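Local coordinates for probable branched-chain amino acid ABC transporter, amino acid binding protein (Thermus thermophilus, PDB 3LKB) that probably serves as the substrate-binding component of a branched-chain amino acid ABC transporter and binds valine, at residues L3-V8 / G46-C51; V31-K36 / Y275-N280; L93-R98 / P113-Y118; L133-A138 / R168-Q173; P326-P331 / Q339-D344. The protein carries 2 engineered substitutions. All blocks are in the same frame, centred on the assembly; numbering follows the deposited sequence.

Contact 1: residues L3-V8 / G46-C51; sequences LGQQQV and GVVFNC
V8 meets two side chains of 46-51 on one face of a parallel strand pair. Its CB rests on V47 CG1 at 3.8 Å, the two side chains crossing at a slant, whereas toward F49 it lies side by side and points the same way, CG1 reaching the ring's CE1 at 4.0 Å. V47 CG1, held anti to the backbone N (chi1 169°), stands over the centre of the F49 ring; V8, V47 and F49 thus form one apolar patch. Q6 lies on this face too, its CG packing against V47 CG2. On the other face Q7 runs extended and crosses N50, its OE1 3.6 Å from N50 CB and the two amide planes 32° apart; the N50 amide nitrogen bonds to T9. Strands 6-14 and 47-55 are the outer members of a beta-alpha-beta crossover through helix 21-41, in the Rossmann-like manner of periplasmic binding proteins. Four backbone bonds join them: Q6 N to G46 O, V48 N to Q6 O at 2.9 Å, V8 N to V48 O, and N50 N to V8 O at 2.7 Å, this last donor lying 40° above the carbonyl plane. G46, with positive phi, leads into the strand. Helix 285-308 packs on F49 through V298 and I301, and I311 touches both V8 and V47.

Contact 2: residues V31-K36 / Y275-N280; sequences VEDYCK and YGRPEN
R277 and D33 reach toward each other tip to tip, joining helix 21-41 to the turn after helix 263-274. Helix 263-274 closes in a Schellman motif whose C-prime residue is G276, and R277 follows directly. Along the R277 side chain, CB points toward helix 21-41 and CG comes 3.3 Å from D33 OD2. A bend at chi2 (-59°) places CD, which stays close to the same oxygen. NE then gives OD2 a nearly straight bond of 2.7 Å, 176° at the hydrogen, taken on the syn lone pair and in the guanidinium plane. At the tip NH2 bonds D33 OD1 at 3.0 Å from above the carboxylate plane, completing a side-on, two-nitrogen salt bridge with the flat groups 40° apart. NH1 bonds instead to Q57 of the second subunit, so one guanidinium ties the turn both to its own chain and to the other. D33 OD2 is also hydrogen-bonded to Y287 OH, which gives this buried carboxylate a further polar partner. Beside the bridge, Y275 lies against the helix: K36 CD stands over one face of the ring, CE2 is 3.5 Å from D33 O, and Y275 OH lies 3.4 Å from K36 C.

Contact 3: residues L93-R98 / P113-Y118; sequences LIQELR and PPNNDY
R98 lays its CA over one face of the Y118 ring, 3.6 Å from the centroid and 10° off the normal, a close CH-pi contact. R98 CB covers the same face, 3.5 Å from Y118 CZ, while D117 CB lies over the opposite face toward the rim. I94 CG2 adds apolar contact at Y118 CB; Y118 and I94 are both buried. R98 takes its positive phi in the Schellman motif that ends helix 84-97, which brings its backbone over the ring; the segment 113-118 is the loop that runs from strand 101-103 to strand 121-123 and folds back on that helix end. Q95 is the polar part of the close packing. It bends at chi2 (70°), its CG comes 3.2 Å from N115 OD1, and its OE1 accepts D117 N on a lone pair. A water bridges the segments, donating to Q95 OE1 and N115 O and accepting from Y118 N. The outer side is carried by the exposed D117 and R98: D117 OD2 takes Q95 NE2 at 2.9 Å from above the carboxylate plane, and R98 NH1 donates to Y118 OH at 3.0 Å, the guanidinium standing 87° to the ring.

Contact 4: residues L133-A138 / R168-Q173; sequences LLEYIA and RELGLQ
A138 and L170 bring their backbones to within 6.5 Å between CA atoms, where helix 126-140 passes the Schellman end of helix 160-170, with G171 at positive phi turning the chain toward strand 173-179. No hydrogen bond crosses; the contact is made by methyl groups. L170 and L172, one on each side of that glycine, both point at the helix and share L134 and A138. L170 straddles one turn: CD1 lies 3.8 Å from L134 CB, close to the L134 carbonyl, and CD2 touches A138 CB at 4.0 Å. Chi1 of -54° sets L172 CG anti to the carbonyl carbon; its two methyls then meet different residues. CD1 is 3.6 Å from L134 O and also meets L134 CD2 and I137 CG2, each at 4.1 Å, while CD2 presses on A138 CB at 3.8 Å. A138 CB is therefore held by a methyl from each leucine. The contact joins helix 126-140 to the end of helix 160-170, beside strand 145-150 of an alpha/beta domain. V146 of that strand touches both L134 and L172, I137 reaches Y201 and V203 of strand 201-205, and L377 of helix 376-383 packs on L170 and E135.

Contact 5: residues P326-P331 / Q339-D344; sequences PNAFKP and QGVEID. With NA (sodium ion), chain E.
E342 OE2, 3.4 Å from P331 CD and 3.5 Å from P331 CG, is gripped by two backbone donors just beyond the proline, F333 N and A334 N. OE1 of the same carboxylate lies against the K330-P331 peptide, where proline has no N-H to offer, and bonds to G332 N. Extended from a CG anti to the backbone N (chi1 -167°), E342 crosses the proline ring at a slant. The two loop segments meet in a single antiparallel hydrogen-bonded pair, F329 with I343, in which F329 N bonds I343 O and I343 N bonds F329 O at 2.9 Å. Around it A328 CB touches V341 CG2 at 3.8 Å, P331 CD stands over the centre of the F329 ring, and I343 CG1 packs on P331 CD. L292 and I296 of helix 285-308 also touch I343. One residue past the pair, D344 binds a sodium ion twice, through O at 2.2 Å and OD1 at 2.4 Å; a water, T351 and G352 complete the site. Three backbone N-H groups on one carboxylate would favour its charged form, and the sodium ion probably offsets the negative charge of D344 while linking D344 to the backbone oxygens of T351 and G352.

Contacts 1 and 2 touch directly through helix 21-41: C51 SG lies 3.6 Å from E32 CA, and C35 packs on both F49 and C51. Contact 5 approaches contact 2 to about 5 Å between nearest atoms without touching, both lying close to helix 285-308. Contact 3 comes to about 12 Å of contact 5 between nearest atoms, again without touching; the I94 side chain is about 13 Å from the bound valine. Contact 4 belongs to the other part of the molecule, about 50 Å from contact 1 between centres and on the opposite side of the chain's centre; its helix 126-140 begins at Y126 of the valine pocket.

Contact 1: residues L3-V8 / G46-C51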
# COMPACT_ATOMS: atom_id res chain seq x y z
N LEU A 3 -25.49 2.61 30.45
CA LEU A 3 -25.16 1.87 31.74
C LEU A 3 -24.26 0.66 31.55
O LEU A 3 -24.70 -0.33 30.97
CB LEU A 3 -26.38 1.40 32.47
CG LEU A 3 -26.03 1.02 33.92
CD1 LEU A 3 -25.87 2.28 34.78
CD2 LEU A 3 -27.11 0.10 34.55
N GLY A 4 -23.03 0.74 32.04
CA GLY A 4 -22.01 -0.24 31.70
C GLY A 4 -21.27 0.09 30.43
O GLY A 4 -21.44 1.17 29.86
N GLN A 5 -20.43 -0.83 29.98
CA GLN A 5 -19.73 -0.70 28.71
C GLN A 5 -20.69 -0.67 27.52
O GLN A 5 -21.57 -1.52 27.41
CB GLN A 5 -18.77 -1.87 28.52
CG GLN A 5 -17.43 -1.78 29.30
CD GLN A 5 -16.56 -3.04 29.11
OE1 GLN A 5 -15.32 -2.96 29.07
NE2 GLN A 5 -17.20 -4.21 28.98
N GLN A 6 -20.50 0.28 26.62
CA GLN A 6 -21.18 0.26 25.31
C GLN A 6 -20.18 0.22 24.14
O GLN A 6 -19.02 0.64 24.26
CB GLN A 6 -22.11 1.46 25.16
CG GLN A 6 -21.36 2.78 25.18
CD GLN A 6 -22.29 3.97 25.09
OE1 GLN A 6 -22.98 4.16 24.08
NE2 GLN A 6 -22.31 4.78 26.15
N GLN A 7 -20.63 -0.31 23.02
CA GLN A 7 -19.80 -0.35 21.83
C GLN A 7 -20.04 0.90 20.96
O GLN A 7 -21.21 1.27 20.66
CB GLN A 7 -20.06 -1.63 21.04
CG GLN A 7 -19.09 -1.79 19.89
CD GLN A 7 -19.22 -3.13 19.19
OE1 GLN A 7 -18.22 -3.86 19.06
NE2 GLN A 7 -20.44 -3.45 18.71
N VAL A 8 -18.93 1.53 20.57
CA VAL A 8 -18.94 2.64 19.64
C VAL A 8 -17.96 2.44 18.44
O VAL A 8 -16.75 2.16 18.62
CB VAL A 8 -18.69 4.00 20.35
CG1 VAL A 8 -18.41 5.11 19.32
CG2 VAL A 8 -19.87 4.38 21.26
N GLY A 46 -16.32 3.81 29.92
CA GLY A 46 -17.57 3.14 29.61
C GLY A 46 -17.77 2.85 28.13
O GLY A 46 -18.86 2.48 27.73
N VAL A 47 -16.74 3.03 27.30
CA VAL A 47 -16.90 2.85 25.86
C VAL A 47 -15.81 1.94 25.29
O VAL A 47 -14.62 2.19 25.49
CB VAL A 47 -16.83 4.20 25.14
CG1 VAL A 47 -16.72 4.02 23.62
CG2 VAL A 47 -18.00 5.04 25.49
N VAL A 48 -16.19 0.87 24.61
CA VAL A 48 -15.14 0.19 23.82
C VAL A 48 -15.31 0.55 22.35
O VAL A 48 -16.42 0.48 21.80
CB VAL A 48 -14.96 -1.35 24.13
CG1 VAL A 48 -15.58 -1.69 25.47
CG2 VAL A 48 -15.55 -2.24 23.07
N PHE A 49 -14.22 1.02 21.74
CA PHE A 49 -14.28 1.37 20.33
C PHE A 49 -14.16 0.13 19.47
O PHE A 49 -13.27 -0.70 19.64
CB PHE A 49 -13.24 2.43 19.93
CG PHE A 49 -13.51 3.80 20.54
CD1 PHE A 49 -14.39 4.69 19.94
CD2 PHE A 49 -12.88 4.18 21.72
CE1 PHE A 49 -14.64 5.94 20.50
CE2 PHE A 49 -13.12 5.43 22.30
CZ PHE A 49 -14.00 6.31 21.70
N ASN A 50 -15.12 -0.01 18.58
CA ASN A 50 -15.02 -0.92 17.47
C ASN A 50 -14.36 -0.14 16.28
O ASN A 50 -14.89 0.85 15.74
CB ASN A 50 -16.42 -1.43 17.14
CG ASN A 50 -16.43 -2.35 15.97
OD1 ASN A 50 -15.57 -3.20 15.88
ND2 ASN A 50 -17.40 -2.19 15.05
N CYS A 51 -13.17 -0.59 15.92
CA CYS A 51 -12.36 0.13 14.96
C CYS A 51 -12.57 -0.41 13.55
O CYS A 51 -12.17 -1.51 13.27
CB CYS A 51 -10.91 -0.03 15.29
SG CYS A 51 -9.96 0.85 14.01

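Contact 2: residues V31-K36 / Y275-N280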
# COMPACT_ATOMS: atom_id res chain seq x y z
N VAL A 31 -5.22 5.80 12.38
CA VAL A 31 -6.58 5.79 12.93
C VAL A 31 -6.78 4.48 13.73
O VAL A 31 -7.27 4.47 14.84
CB VAL A 31 -7.64 5.88 11.82
CG1 VAL A 31 -8.99 5.65 12.40
CG2 VAL A 31 -7.59 7.19 11.09
N GLU A 32 -6.38 3.36 13.11
CA GLU A 32 -6.54 2.07 13.72
C GLU A 32 -5.75 2.03 15.01
O GLU A 32 -6.26 1.57 16.02
CB GLU A 32 -6.07 0.97 12.79
CG GLU A 32 -6.36 -0.39 13.35
CD GLU A 32 -6.17 -1.52 12.34
OE1 GLU A 32 -6.54 -1.36 11.14
OE2 GLU A 32 -5.66 -2.59 12.77
N ASP A 33 -4.51 2.52 14.97
CA ASP A 33 -3.65 2.51 16.16
C ASP A 33 -4.17 3.34 17.35
O ASP A 33 -4.16 2.87 18.49
CB ASP A 33 -2.20 2.90 15.80
CG ASP A 33 -1.53 1.82 15.00
OD1 ASP A 33 -2.18 0.77 14.86
OD2 ASP A 33 -0.40 2.02 14.48
N TYR A 34 -4.60 4.53 17.04
CA TYR A 34 -5.09 5.43 18.06
C TYR A 34 -6.34 4.86 18.72
O TYR A 34 -6.50 4.92 19.95
CB TYR A 34 -5.40 6.77 17.43
CG TYR A 34 -5.58 7.78 18.52
CD1 TYR A 34 -4.47 8.29 19.13
CD2 TYR A 34 -6.86 8.15 18.89
CE1 TYR A 34 -4.61 9.18 20.15
CE2 TYR A 34 -7.00 9.04 19.93
CZ TYR A 34 -5.88 9.54 20.55
OH TYR A 34 -6.03 10.40 21.59
N CYS A 35 -7.22 4.31 17.88
CA CYS A 35 -8.45 3.73 18.37
C CYS A 35 -8.14 2.56 19.29
O CYS A 35 -8.83 2.32 20.29
CB CYS A 35 -9.31 3.26 17.21
SG CYS A 35 -11.00 2.77 17.68
N LYS A 36 -7.05 1.85 18.93
CA LYS A 36 -6.55 0.71 19.69
C LYS A 36 -6.04 1.17 21.04
O LYS A 36 -6.34 0.59 22.08
CB LYS A 36 -5.40 0.06 18.92
CG LYS A 36 -5.26 -1.43 19.17
CD LYS A 36 -5.20 -2.21 17.87
CE LYS A 36 -6.57 -2.30 17.21
NZ LYS A 36 -6.53 -3.13 15.97
N TYR A 275 2.65 -0.94 18.66
CA TYR A 275 1.98 -1.90 17.76
C TYR A 275 2.87 -2.35 16.59
O TYR A 275 2.38 -2.85 15.57
CB TYR A 275 0.61 -1.36 17.25
CG TYR A 275 -0.32 -0.94 18.37
CD1 TYR A 275 -0.77 -1.88 19.33
CD2 TYR A 275 -0.72 0.40 18.51
CE1 TYR A 275 -1.59 -1.50 20.41
CE2 TYR A 275 -1.57 0.81 19.56
CZ TYR A 275 -1.99 -0.15 20.52
OH TYR A 275 -2.79 0.21 21.57
N GLY A 276 4.18 -2.15 16.75
CA GLY A 276 5.20 -2.64 15.80
C GLY A 276 5.11 -2.06 14.39
O GLY A 276 5.37 -2.76 13.42
N ARG A 277 4.74 -0.79 14.26
CA ARG A 277 4.71 -0.17 12.94
C ARG A 277 6.13 -0.04 12.42
O ARG A 277 7.07 0.10 13.22
CB ARG A 277 4.02 1.20 12.97
CG ARG A 277 2.54 1.12 13.30
CD ARG A 277 1.85 0.27 12.28
NE ARG A 277 0.42 0.41 12.45
CZ ARG A 277 -0.51 -0.13 11.68
NH1 ARG A 277 -0.18 -0.88 10.61
NH2 ARG A 277 -1.78 0.09 11.98
N PRO A 278 6.31 -0.11 11.09
CA PRO A 278 7.65 0.16 10.53
C PRO A 278 8.06 1.60 10.79
O PRO A 278 7.21 2.51 10.81
CB PRO A 278 7.49 -0.07 9.04
CG PRO A 278 6.08 -0.52 8.82
CD PRO A 278 5.31 -0.50 10.08
N GLU A 279 9.36 1.80 10.94
CA GLU A 279 9.93 3.10 11.22
C GLU A 279 9.42 4.23 10.33
O GLU A 279 9.12 5.33 10.82
CB GLU A 279 11.46 3.07 11.16
CG GLU A 279 12.04 3.79 12.35
CD GLU A 279 11.79 3.01 13.67
OE1 GLU A 279 12.47 1.97 13.86
OE2 GLU A 279 10.91 3.43 14.50
N ASN A 280 9.31 3.94 9.03
CA ASN A 280 8.86 4.94 8.09
C ASN A 280 7.37 5.31 8.22
O ASN A 280 7.00 6.39 7.79
CB ASN A 280 9.24 4.59 6.63
CG ASN A 280 8.34 3.54 6.03
OD1 ASN A 280 8.42 2.37 6.39
ND2 ASN A 280 7.46 3.95 5.12

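Contact 3: residues L93-R98 / P113-Y118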
# COMPACT_ATOMS: atom_id res chain seq x y z
N LEU A 93 -25.57 13.92 1.37
CA LEU A 93 -25.98 12.86 2.27
C LEU A 93 -25.47 13.12 3.70
O LEU A 93 -26.20 12.87 4.68
CB LEU A 93 -25.48 11.54 1.72
CG LEU A 93 -25.89 10.24 2.39
CD1 LEU A 93 -27.42 10.13 2.45
CD2 LEU A 93 -25.27 9.12 1.53
N ILE A 94 -24.25 13.62 3.82
CA ILE A 94 -23.72 13.96 5.15
C ILE A 94 -24.61 14.98 5.87
O ILE A 94 -24.96 14.81 7.01
CB ILE A 94 -22.25 14.47 5.08
CG1 ILE A 94 -21.33 13.36 4.53
CG2 ILE A 94 -21.80 14.99 6.46
CD1 ILE A 94 -19.91 13.66 4.44
N GLN A 95 -24.89 16.07 5.16
CA GLN A 95 -25.84 17.09 5.54
C GLN A 95 -27.21 16.49 5.92
O GLN A 95 -27.76 16.83 6.98
CB GLN A 95 -25.98 18.12 4.40
CG GLN A 95 -26.86 19.35 4.71
CD GLN A 95 -26.22 20.30 5.72
OE1 GLN A 95 -24.98 20.38 5.84
NE2 GLN A 95 -27.08 21.02 6.47
N GLU A 96 -27.76 15.61 5.07
CA GLU A 96 -29.13 15.06 5.33
C GLU A 96 -29.16 14.28 6.61
O GLU A 96 -30.02 14.48 7.44
CB GLU A 96 -29.62 14.17 4.17
CG GLU A 96 -30.94 13.37 4.47
CD GLU A 96 -31.36 12.42 3.33
OE1 GLU A 96 -31.26 12.81 2.13
OE2 GLU A 96 -31.78 11.27 3.64
N LEU A 97 -28.18 13.43 6.82
CA LEU A 97 -28.20 12.67 8.05
C LEU A 97 -27.45 13.29 9.22
O LEU A 97 -27.34 12.67 10.26
CB LEU A 97 -27.80 11.21 7.79
CG LEU A 97 -26.52 10.93 7.06
CD1 LEU A 97 -25.46 10.93 8.11
CD2 LEU A 97 -26.56 9.58 6.36
N ARG A 98 -26.95 14.51 9.04
CA ARG A 98 -26.31 15.25 10.12
C ARG A 98 -25.19 14.49 10.85
O ARG A 98 -25.12 14.50 12.07
CB ARG A 98 -27.36 15.68 11.17
CG ARG A 98 -28.59 16.35 10.62
CD ARG A 98 -29.56 16.67 11.73
NE ARG A 98 -30.83 17.19 11.22
CZ ARG A 98 -31.11 18.49 11.02
NH1 ARG A 98 -30.21 19.45 11.26
NH2 ARG A 98 -32.30 18.85 10.57
N PRO A 113 -20.70 26.47 1.49
CA PRO A 113 -22.11 26.14 1.25
C PRO A 113 -22.30 25.65 -0.16
O PRO A 113 -21.49 25.97 -1.02
CB PRO A 113 -22.83 27.48 1.41
CG PRO A 113 -21.73 28.50 1.47
CD PRO A 113 -20.54 27.84 2.01
N PRO A 114 -23.33 24.83 -0.39
CA PRO A 114 -24.31 24.32 0.61
C PRO A 114 -23.75 23.05 1.28
O PRO A 114 -22.63 22.65 0.97
CB PRO A 114 -25.51 23.93 -0.26
CG PRO A 114 -24.90 23.48 -1.56
CD PRO A 114 -23.56 24.26 -1.74
N ASN A 115 -24.54 22.45 2.18
CA ASN A 115 -24.31 21.12 2.74
C ASN A 115 -23.01 21.01 3.54
O ASN A 115 -22.32 20.00 3.52
CB ASN A 115 -24.38 20.03 1.64
CG ASN A 115 -25.74 19.97 0.94
OD1 ASN A 115 -26.78 20.14 1.58
ND2 ASN A 115 -25.74 19.71 -0.38
N ASN A 116 -22.69 22.09 4.24
CA ASN A 116 -21.44 22.25 4.96
C ASN A 116 -21.55 22.32 6.50
O ASN A 116 -20.54 22.51 7.18
CB ASN A 116 -20.72 23.51 4.44
CG ASN A 116 -21.49 24.81 4.77
OD1 ASN A 116 -20.88 25.82 5.12
ND2 ASN A 116 -22.81 24.80 4.61
N ASP A 117 -22.75 22.14 7.06
CA ASP A 117 -22.88 22.31 8.50
C ASP A 117 -22.12 21.26 9.35
O ASP A 117 -21.74 21.55 10.50
CB ASP A 117 -24.35 22.35 8.90
CG ASP A 117 -25.12 23.54 8.30
OD1 ASP A 117 -24.54 24.66 8.11
OD2 ASP A 117 -26.34 23.33 8.03
N TYR A 118 -21.88 20.08 8.77
CA TYR A 118 -21.29 18.94 9.53
C TYR A 118 -19.88 18.49 9.16
O TYR A 118 -19.45 17.42 9.58
CB TYR A 118 -22.23 17.73 9.46
CG TYR A 118 -23.57 18.09 10.01
CD1 TYR A 118 -24.61 18.44 9.15
CD2 TYR A 118 -23.76 18.20 11.39
CE1 TYR A 118 -25.82 18.82 9.64
CE2 TYR A 118 -24.95 18.60 11.92
CZ TYR A 118 -26.00 18.90 11.03
OH TYR A 118 -27.23 19.25 11.52
O HOH W 1 -22.57 18.86 6.15

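Contact 4: residues L133-A138 / R168-Q173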
# COMPACT_ATOMS: atom_id res chain seq x y z
N LEU A 133 2.38 29.56 0.01
CA LEU A 133 3.53 29.34 -0.86
C LEU A 133 3.74 30.44 -1.95
O LEU A 133 4.87 30.86 -2.23
CB LEU A 133 3.40 27.97 -1.56
CG LEU A 133 3.54 26.77 -0.63
CD1 LEU A 133 3.09 25.54 -1.33
CD2 LEU A 133 4.97 26.62 -0.03
N LEU A 134 2.66 30.85 -2.61
CA LEU A 134 2.77 31.90 -3.61
C LEU A 134 3.22 33.18 -2.98
O LEU A 134 3.99 33.91 -3.61
CB LEU A 134 1.47 32.14 -4.36
CG LEU A 134 0.99 30.99 -5.26
CD1 LEU A 134 -0.41 31.27 -5.81
CD2 LEU A 134 1.94 30.71 -6.39
N GLU A 135 2.77 33.44 -1.74
CA GLU A 135 3.17 34.66 -1.08
C GLU A 135 4.67 34.57 -0.89
O GLU A 135 5.42 35.48 -1.23
CB GLU A 135 2.51 34.79 0.28
CG GLU A 135 1.13 35.43 0.23
CD GLU A 135 0.62 35.86 1.63
OE1 GLU A 135 -0.22 35.08 2.19
OE2 GLU A 135 1.07 36.95 2.15
N TYR A 136 5.11 33.43 -0.39
CA TYR A 136 6.52 33.19 -0.18
C TYR A 136 7.27 33.37 -1.53
O TYR A 136 8.31 34.02 -1.55
CB TYR A 136 6.70 31.79 0.40
CG TYR A 136 8.13 31.48 0.72
CD1 TYR A 136 8.59 31.59 2.01
CD2 TYR A 136 9.02 31.14 -0.27
CE1 TYR A 136 9.93 31.35 2.32
CE2 TYR A 136 10.35 30.88 0.01
CZ TYR A 136 10.79 31.00 1.31
OH TYR A 136 12.07 30.75 1.61
N ILE A 137 6.75 32.84 -2.64
CA ILE A 137 7.39 33.09 -3.93
C ILE A 137 7.53 34.61 -4.24
O ILE A 137 8.60 35.04 -4.68
CB ILE A 137 6.66 32.39 -5.10
CG1 ILE A 137 6.86 30.88 -5.05
CG2 ILE A 137 7.15 32.96 -6.45
CD1 ILE A 137 5.81 30.10 -5.84
N ALA A 138 6.46 35.39 -4.05
CA ALA A 138 6.43 36.82 -4.43
C ALA A 138 7.39 37.64 -3.55
O ALA A 138 7.98 38.57 -4.01
CB ALA A 138 4.99 37.39 -4.38
N ARG A 168 -2.56 36.51 -9.49
CA ARG A 168 -2.93 37.76 -10.05
C ARG A 168 -2.68 38.87 -9.01
O ARG A 168 -2.02 39.87 -9.31
CB ARG A 168 -4.39 37.71 -10.55
CG ARG A 168 -5.08 39.06 -10.56
CD ARG A 168 -6.60 38.94 -10.86
NE ARG A 168 -7.18 40.16 -11.46
CZ ARG A 168 -7.32 41.36 -10.87
NH1 ARG A 168 -6.87 41.59 -9.61
NH2 ARG A 168 -7.89 42.35 -11.55
N GLU A 169 -3.15 38.67 -7.79
CA GLU A 169 -3.04 39.73 -6.78
C GLU A 169 -1.61 40.10 -6.44
O GLU A 169 -1.33 41.23 -6.08
CB GLU A 169 -3.80 39.36 -5.51
CG GLU A 169 -5.31 39.51 -5.62
CD GLU A 169 -5.77 40.95 -5.40
OE1 GLU A 169 -5.05 41.71 -4.69
OE2 GLU A 169 -6.83 41.34 -5.92
N LEU A 170 -0.71 39.12 -6.56
CA LEU A 170 0.69 39.22 -6.15
C LEU A 170 1.58 39.65 -7.29
O LEU A 170 2.77 39.86 -7.10
CB LEU A 170 1.19 37.85 -5.67
CG LEU A 170 0.68 37.35 -4.33
CD1 LEU A 170 0.98 35.89 -4.25
CD2 LEU A 170 1.27 38.14 -3.12
N GLY A 171 1.02 39.71 -8.49
CA GLY A 171 1.78 40.03 -9.68
C GLY A 171 2.64 38.88 -10.20
O GLY A 171 3.69 39.14 -10.81
N LEU A 172 2.23 37.63 -9.97
CA LEU A 172 3.00 36.47 -10.46
C LEU A 172 2.35 35.95 -11.72
O LEU A 172 1.18 36.19 -11.97
CB LEU A 172 3.02 35.34 -9.44
CG LEU A 172 3.49 35.66 -8.02
CD1 LEU A 172 3.43 34.40 -7.17
CD2 LEU A 172 4.89 36.27 -7.96
N GLN A 173 3.07 35.22 -12.54
CA GLN A 173 2.34 34.61 -13.61
C GLN A 173 2.36 33.09 -13.59
O GLN A 173 3.41 32.45 -13.57
CB GLN A 173 2.72 35.20 -14.94
CG GLN A 173 4.06 34.89 -15.45
CD GLN A 173 4.23 35.51 -16.82
OE1 GLN A 173 4.04 34.85 -17.86
NE2 GLN A 173 4.55 36.80 -16.84

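Contact 5: residues P326-P331 / Q339-D344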
# COMPACT_ATOMS: atom_id res chain seq x y z
N PRO A 326 -10.63 28.36 26.01
CA PRO A 326 -10.00 27.52 27.04
C PRO A 326 -10.49 26.07 26.97
O PRO A 326 -9.96 25.21 27.65
CB PRO A 326 -10.51 28.12 28.38
CG PRO A 326 -11.16 29.40 28.03
CD PRO A 326 -11.45 29.45 26.58
N ASN A 327 -11.54 25.83 26.18
CA ASN A 327 -12.09 24.48 26.02
C ASN A 327 -11.62 23.88 24.67
O ASN A 327 -12.22 22.94 24.14
CB ASN A 327 -13.62 24.57 26.10
CG ASN A 327 -14.30 23.21 26.35
OD1 ASN A 327 -15.32 22.87 25.70
ND2 ASN A 327 -13.73 22.44 27.25
N ALA A 328 -10.54 24.44 24.12
CA ALA A 328 -9.98 23.94 22.89
C ALA A 328 -9.24 22.62 23.13
O ALA A 328 -8.90 22.29 24.27
CB ALA A 328 -9.03 24.96 22.25
N PHE A 329 -8.99 21.89 22.05
CA PHE A 329 -8.31 20.63 22.16
C PHE A 329 -6.85 20.86 21.74
O PHE A 329 -6.55 21.36 20.64
CB PHE A 329 -9.06 19.57 21.32
CG PHE A 329 -8.45 18.21 21.35
CD1 PHE A 329 -8.08 17.61 22.56
CD2 PHE A 329 -8.28 17.49 20.17
CE1 PHE A 329 -7.50 16.33 22.59
CE2 PHE A 329 -7.71 16.21 20.16
CZ PHE A 329 -7.32 15.63 21.38
N LYS A 330 -5.94 20.55 22.65
CA LYS A 330 -4.54 20.74 22.39
C LYS A 330 -3.76 19.44 22.49
O LYS A 330 -3.04 19.22 23.44
CB LYS A 330 -3.97 21.85 23.28
CG LYS A 330 -4.64 21.99 24.66
CD LYS A 330 -4.31 20.84 25.69
CE LYS A 330 -4.12 21.35 27.17
NZ LYS A 330 -2.66 21.59 27.53
N PRO A 331 -3.89 18.55 21.50
CA PRO A 331 -3.08 17.32 21.64
C PRO A 331 -1.58 17.51 21.30
O PRO A 331 -0.78 16.66 21.62
CB PRO A 331 -3.75 16.37 20.65
CG PRO A 331 -4.29 17.33 19.55
CD PRO A 331 -4.67 18.59 20.24
N GLN A 339 -1.03 34.04 18.65
CA GLN A 339 -2.42 34.42 18.89
C GLN A 339 -3.37 33.28 19.37
O GLN A 339 -4.15 33.44 20.33
CB GLN A 339 -2.96 34.97 17.55
CG GLN A 339 -2.10 36.09 16.93
CD GLN A 339 -2.17 37.39 17.77
OE1 GLN A 339 -3.20 37.69 18.38
NE2 GLN A 339 -1.05 38.15 17.82
N GLY A 340 -3.31 32.14 18.66
CA GLY A 340 -4.42 31.19 18.64
C GLY A 340 -4.17 30.00 19.51
O GLY A 340 -3.19 29.95 20.27
N VAL A 341 -5.10 29.05 19.42
CA VAL A 341 -4.95 27.73 20.03
C VAL A 341 -4.89 26.69 18.92
O VAL A 341 -5.05 27.03 17.75
CB VAL A 341 -6.09 27.43 21.05
CG1 VAL A 341 -5.76 28.07 22.41
CG2 VAL A 341 -7.42 27.96 20.55
N GLU A 342 -4.66 25.42 19.30
CA GLU A 342 -4.43 24.36 18.34
C GLU A 342 -5.73 23.94 17.66
O GLU A 342 -6.03 24.39 16.56
CB GLU A 342 -3.73 23.17 18.98
CG GLU A 342 -3.16 22.16 17.97
CD GLU A 342 -2.64 20.88 18.66
OE1 GLU A 342 -2.36 20.94 19.90
OE2 GLU A 342 -2.49 19.83 17.97
N ILE A 343 -6.51 23.08 18.29
CA ILE A 343 -7.74 22.65 17.63
C ILE A 343 -8.98 23.35 18.19
O ILE A 343 -9.39 23.06 19.28
CB ILE A 343 -7.94 21.11 17.72
CG1 ILE A 343 -6.68 20.35 17.29
CG2 ILE A 343 -9.14 20.70 16.88
CD1 ILE A 343 -6.27 20.60 15.81
N ASP A 344 -9.56 24.24 17.42
CA ASP A 344 -10.75 24.94 17.85
C ASP A 344 -11.75 25.09 16.71
O ASP A 344 -11.37 25.46 15.57
CB ASP A 344 -10.44 26.29 18.56
CG ASP A 344 -9.68 27.30 17.69
OD1 ASP A 344 -9.05 26.94 16.64
OD2 ASP A 344 -9.70 28.49 18.06
NA NA E . -9.93 26.66 14.39
O HOH W 2 -10.01 28.93 14.05